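Local coordinates for protein trans-4-hydroxy-L-proline dehydratase (Clostridioides difficile 70-100-2010, PDB 6VXC) that uses glycyl radical chemistry to dehydrate trans-4-hydroxy-L-proline to (S)-1-pyrroline-5-carboxylate in the anaerobic breakdown of hydroxyproline, at residues E329-E332 with C333-V336; N377-S380 with Y381-D385. All blocks are in the same frame, centred on the assembly; numbering follows the deposited sequence.

Interaction 1 (329-336) comes first along the chain, in the middle of helix 324-339; interaction 2 (377-385) follows as the opening turns of helix 378-390. Their centres lie about 13 Å apart, and the two helices pack directly on each other: Leu331 CD1 sits 3.9 Å from Ile383 CG1 and 4.0 Å from Ile382 CG2, while Trp335 CH2 meets Ile383 CG2 at 4.0 Å. Helix 378-390 is the crossover between the parallel strands 362-366 and 396-401, at one border of a mixed sheet, so interaction 1 belongs to a helix packed against a beta-alpha-beta unit. Both contacts lie away from the glycine that carries the radical in the active enzyme and from the probable active-site residues.

Interaction 1: residues E329-E332 with C333-V336; sequences ELLE and CLWV
Four consecutive i to i+4 backbone bonds carry helix 324-339 from Glu329-Glu332 into Cys333-Val336. The shortest runs from Trp335 N to Leu331 O at 2.8 Å, and the longest, Val336 N to Glu332 O, is still only 3.1 Å; with N-H...O angles of 159° to 163°, these eight residues are regular alpha helix.

On one flank Leu331 meets two side chains of the next turn. It uses a single methyl for both neighbours: its CD2 lies 4.1 Å from Leu334 CD2 and 4.3 Å from Trp335 CZ3 on the benzene part of the indole. The two leucines cross obliquely. Their first torsions differ, Leu334 with CG anti to the backbone N (chi1 -177°) and Leu331 with CG beside it, and the CD2 methyls come together between them. The indole of Trp335 also lies close against its own helix, with CE3 3.3 Å from Leu331 O, the same carbonyl that accepts the Trp335 N-H.

Cys333 sends its sulfur back along the helix, SG 3.4 Å from Glu329 O. The acids look elsewhere. Glu332, buried, has one carboxylate oxygen hydrogen-bonded to Thr29 and the other to both Thr25 and Gln328, while Glu329 forms salt bridges with Arg28 and Arg326, which would probably favour its charged form.

Packing surrounds the segment: Cys333 lies on helix 27-38 at Thr29 and Leu32, Leu334 reaches Trp284 of helix 276-293, and Trp335 fits against Val386 of helix 378-390 and Pro395, just ahead of strand 396-401.

Interaction 2: residues N377-S380 with Y381-D385; sequences NEVS and YIILD
Ser380 OG is gripped twice: it accepts the N-H of Asn377 at 2.9 Å, almost straight at 168°, and is hydrogen-bonded to Asp306 OD2. The bond is returned by Asn377, whose OD1 takes the N-H of Ser380 at 3.0 Å, with the donor tilted 29° from the plane of the amide carbonyl. A chi1 of 61° turns that amide forward, over the start of the first turn, where OD1 can take the Ser380 N-H, and Asp306 O holds its other end through ND2. These reciprocal bonds make a capping box, with Asn377 as N-cap, and start helix 378-390, the crossover helix of the beta-alpha-beta unit between strands 362-366 and 396-401.

Beyond the cap the first backbone bond, Tyr381 N to Asn377 O, is weak at 3.4 Å; by Ile383 N to Val379 O it has tightened to 2.8 Å. Along the buried flank Val379 CG1 meets the tip of Ile383, CD1, at 3.9 Å, and Ile382 lays its CG1 only 3.3 Å from Glu378 O. Tyr381 leans back toward the N-terminal end, its CD2 3.7 Å from Asn377 O, and its ring makes a cation-pi contact with Lys408. Leu384 N bonds to Ser380 O at 3.1 Å, and the leucine side chain presses on Phe409 and Ile416 of helix 407-418.

Interaction 1: residues E329-E332 with C333-V336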
loop_
_atom_site.group_PDB
_atom_site.type_symbol
_atom_site.label_atom_id
_atom_site.label_comp_id
_atom_site.label_asym_id
_atom_site.label_seq_id
_atom_site.Cartn_x
_atom_site.Cartn_y
_atom_site.Cartn_z
ATOM N N GLU A 329 15.596 19.552 9.467
ATOM C CA GLU A 329 16.327 18.555 10.238
ATOM C C GLU A 329 15.361 17.583 10.917
ATOM O O GLU A 329 15.599 16.369 10.941
ATOM C CB GLU A 329 17.232 19.242 11.270
ATOM C CG GLU A 329 18.035 18.265 12.145
ATOM C CD GLU A 329 18.933 18.958 13.178
ATOM O OE1 GLU A 329 19.994 18.411 13.511
ATOM O OE2 GLU A 329 18.557 20.026 13.681
ATOM N N LEU A 330 14.268 18.100 11.470
ATOM C CA LEU A 330 13.296 17.236 12.134
ATOM C C LEU A 330 12.632 16.290 11.138
ATOM O O LEU A 330 12.389 15.125 11.454
ATOM C CB LEU A 330 12.258 18.077 12.876
ATOM C CG LEU A 330 12.793 18.716 14.157
ATOM C CD1 LEU A 330 11.891 19.833 14.658
ATOM C CD2 LEU A 330 12.979 17.656 15.231
ATOM N N LEU A 331 12.341 16.770 9.929
ATOM C CA LEU A 331 11.747 15.906 8.915
ATOM C C LEU A 331 12.736 14.876 8.391
ATOM O O LEU A 331 12.338 13.756 8.069
ATOM C CB LEU A 331 11.189 16.740 7.761
ATOM C CG LEU A 331 9.878 17.434 8.112
ATOM C CD1 LEU A 331 9.426 18.348 7.009
ATOM C CD2 LEU A 331 8.801 16.387 8.431
ATOM N N GLU A 332 14.018 15.228 8.285
ATOM C CA GLU A 332 15.009 14.219 7.923
ATOM C C GLU A 332 15.087 13.144 8.991
ATOM O O GLU A 332 15.220 11.958 8.678
ATOM C CB GLU A 332 16.382 14.868 7.678
ATOM C CG GLU A 332 16.416 15.627 6.342
ATOM C CD GLU A 332 17.759 16.282 5.971
ATOM O OE1 GLU A 332 18.779 16.086 6.675
ATOM O OE2 GLU A 332 17.768 17.006 4.947
ATOM N N CYS A 333 14.961 13.536 10.256
ATOM C CA CYS A 333 14.866 12.547 11.323
ATOM C C CYS A 333 13.651 11.651 11.131
ATOM O O CYS A 333 13.754 10.427 11.238
ATOM C CB CYS A 333 14.816 13.239 12.691
ATOM S SG CYS A 333 16.357 13.996 13.256
ATOM N N LEU A 334 12.487 12.251 10.860
ATOM C CA LEU A 334 11.268 11.491 10.592
ATOM C C LEU A 334 11.458 10.502 9.444
ATOM O O LEU A 334 11.057 9.336 9.543
ATOM C CB LEU A 334 10.115 12.444 10.283
ATOM C CG LEU A 334 8.775 11.718 10.073
ATOM C CD1 LEU A 334 8.433 10.849 11.292
ATOM C CD2 LEU A 334 7.655 12.693 9.781
ATOM N N TRP A 335 12.047 10.964 8.336
ATOM C CA TRP A 335 12.282 10.092 7.188
ATOM C C TRP A 335 13.064 8.853 7.595
ATOM O O TRP A 335 12.709 7.724 7.227
ATOM C CB TRP A 335 13.026 10.862 6.087
ATOM C CG TRP A 335 12.156 11.233 4.906
ATOM C CD1 TRP A 335 12.378 10.925 3.611
ATOM C CD2 TRP A 335 10.913 11.948 4.938
ATOM N NE1 TRP A 335 11.364 11.402 2.821
ATOM C CE2 TRP A 335 10.452 12.038 3.611
ATOM C CE3 TRP A 335 10.157 12.538 5.955
ATOM C CZ2 TRP A 335 9.271 12.689 3.270
ATOM C CZ3 TRP A 335 8.969 13.180 5.617
ATOM C CH2 TRP A 335 8.543 13.254 4.288
ATOM N N VAL A 336 14.127 9.047 8.382
ATOM C CA VAL A 336 14.922 7.914 8.834
ATOM C C VAL A 336 14.077 6.974 9.690
ATOM O O VAL A 336 14.218 5.751 9.605
ATOM C CB VAL A 336 16.172 8.402 9.593
ATOM C CG1 VAL A 336 16.848 7.234 10.281
ATOM C CG2 VAL A 336 17.138 9.142 8.650
#

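Interaction 2: residues N377-S380 with Y381-D385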
loop_
_atom_site.group_PDB
_atom_site.type_symbol
_atom_site.label_atom_id
_atom_site.label_comp_id
_atom_site.label_asym_id
_atom_site.label_seq_id
_atom_site.Cartn_x
_atom_site.Cartn_y
_atom_site.Cartn_z
ATOM N N ASN A 377 2.820 25.128 0.372
ATOM C CA ASN A 377 3.265 26.059 1.399
ATOM C C ASN A 377 4.747 25.796 1.639
ATOM O O ASN A 377 5.362 24.949 0.982
ATOM C CB ASN A 377 2.409 25.928 2.681
ATOM C CG ASN A 377 2.481 24.537 3.313
ATOM O OD1 ASN A 377 3.559 23.943 3.424
ATOM N ND2 ASN A 377 1.322 24.009 3.727
ATOM N N GLU A 378 5.326 26.508 2.606
ATOM C CA GLU A 378 6.764 26.391 2.823
ATOM C C GLU A 378 7.146 24.981 3.242
ATOM O O GLU A 378 8.217 24.493 2.873
ATOM C CB GLU A 378 7.249 27.388 3.881
ATOM C CG GLU A 378 7.404 28.802 3.371
ATOM C CD GLU A 378 8.311 28.873 2.149
ATOM O OE1 GLU A 378 7.828 29.301 1.071
ATOM O OE2 GLU A 378 9.491 28.465 2.256
ATOM N N VAL A 379 6.297 24.321 4.038
ATOM C CA VAL A 379 6.617 22.957 4.450
ATOM C C VAL A 379 6.643 22.039 3.242
ATOM O O VAL A 379 7.439 21.102 3.194
ATOM C CB VAL A 379 5.632 22.423 5.527
ATOM C CG1 VAL A 379 6.002 20.987 5.885
ATOM C CG2 VAL A 379 5.658 23.283 6.809
ATOM N N SER A 380 5.779 22.290 2.254
ATOM C CA SER A 380 5.779 21.481 1.035
ATOM C C SER A 380 7.153 21.471 0.391
ATOM O O SER A 380 7.641 20.422 -0.055
ATOM C CB SER A 380 4.745 21.999 0.027
ATOM O OG SER A 380 3.499 22.280 0.612
ATOM N N TYR A 381 7.776 22.643 0.297
ATOM C CA TYR A 381 9.092 22.717 -0.316
ATOM C C TYR A 381 10.157 22.098 0.571
ATOM O O TYR A 381 11.106 21.499 0.060
ATOM C CB TYR A 381 9.430 24.168 -0.666
ATOM C CG TYR A 381 8.717 24.637 -1.905
ATOM C CD1 TYR A 381 9.098 24.161 -3.154
ATOM C CD2 TYR A 381 7.664 25.544 -1.831
ATOM C CE1 TYR A 381 8.467 24.573 -4.311
ATOM C CE2 TYR A 381 7.012 25.966 -2.982
ATOM C CZ TYR A 381 7.420 25.474 -4.222
ATOM O OH TYR A 381 6.785 25.896 -5.367
ATOM N N ILE A 382 10.008 22.212 1.899
ATOM C CA ILE A 382 10.926 21.526 2.798
ATOM C C ILE A 382 10.853 20.011 2.582
ATOM O O ILE A 382 11.883 19.336 2.508
ATOM C CB ILE A 382 10.651 21.920 4.263
ATOM C CG1 ILE A 382 10.836 23.427 4.485
ATOM C CG2 ILE A 382 11.590 21.195 5.186
ATOM C CD1 ILE A 382 10.391 23.904 5.887
ATOM N N ILE A 383 9.641 19.455 2.461
ATOM C CA ILE A 383 9.505 18.009 2.242
ATOM C C ILE A 383 10.193 17.585 0.944
ATOM O O ILE A 383 10.902 16.572 0.901
ATOM C CB ILE A 383 8.019 17.610 2.252
ATOM C CG1 ILE A 383 7.458 17.768 3.676
ATOM C CG2 ILE A 383 7.831 16.178 1.700
ATOM C CD1 ILE A 383 5.937 17.699 3.779
ATOM N N LEU A 384 10.006 18.354 -0.133
ATOM C CA LEU A 384 10.709 18.040 -1.376
ATOM C C LEU A 384 12.225 18.066 -1.185
ATOM O O LEU A 384 12.934 17.180 -1.679
ATOM C CB LEU A 384 10.279 18.994 -2.490
ATOM C CG LEU A 384 8.855 18.878 -3.035
ATOM C CD1 LEU A 384 8.715 19.692 -4.317
ATOM C CD2 LEU A 384 8.466 17.415 -3.285
ATOM N N ASP A 385 12.736 19.045 -0.428
ATOM C CA ASP A 385 14.169 19.077 -0.149
ATOM C C ASP A 385 14.621 17.850 0.644
ATOM O O ASP A 385 15.694 17.298 0.372
ATOM C CB ASP A 385 14.556 20.353 0.607
ATOM C CG ASP A 385 14.533 21.597 -0.267
ATOM O OD1 ASP A 385 14.591 21.473 -1.510
ATOM O OD2 ASP A 385 14.461 22.702 0.301
#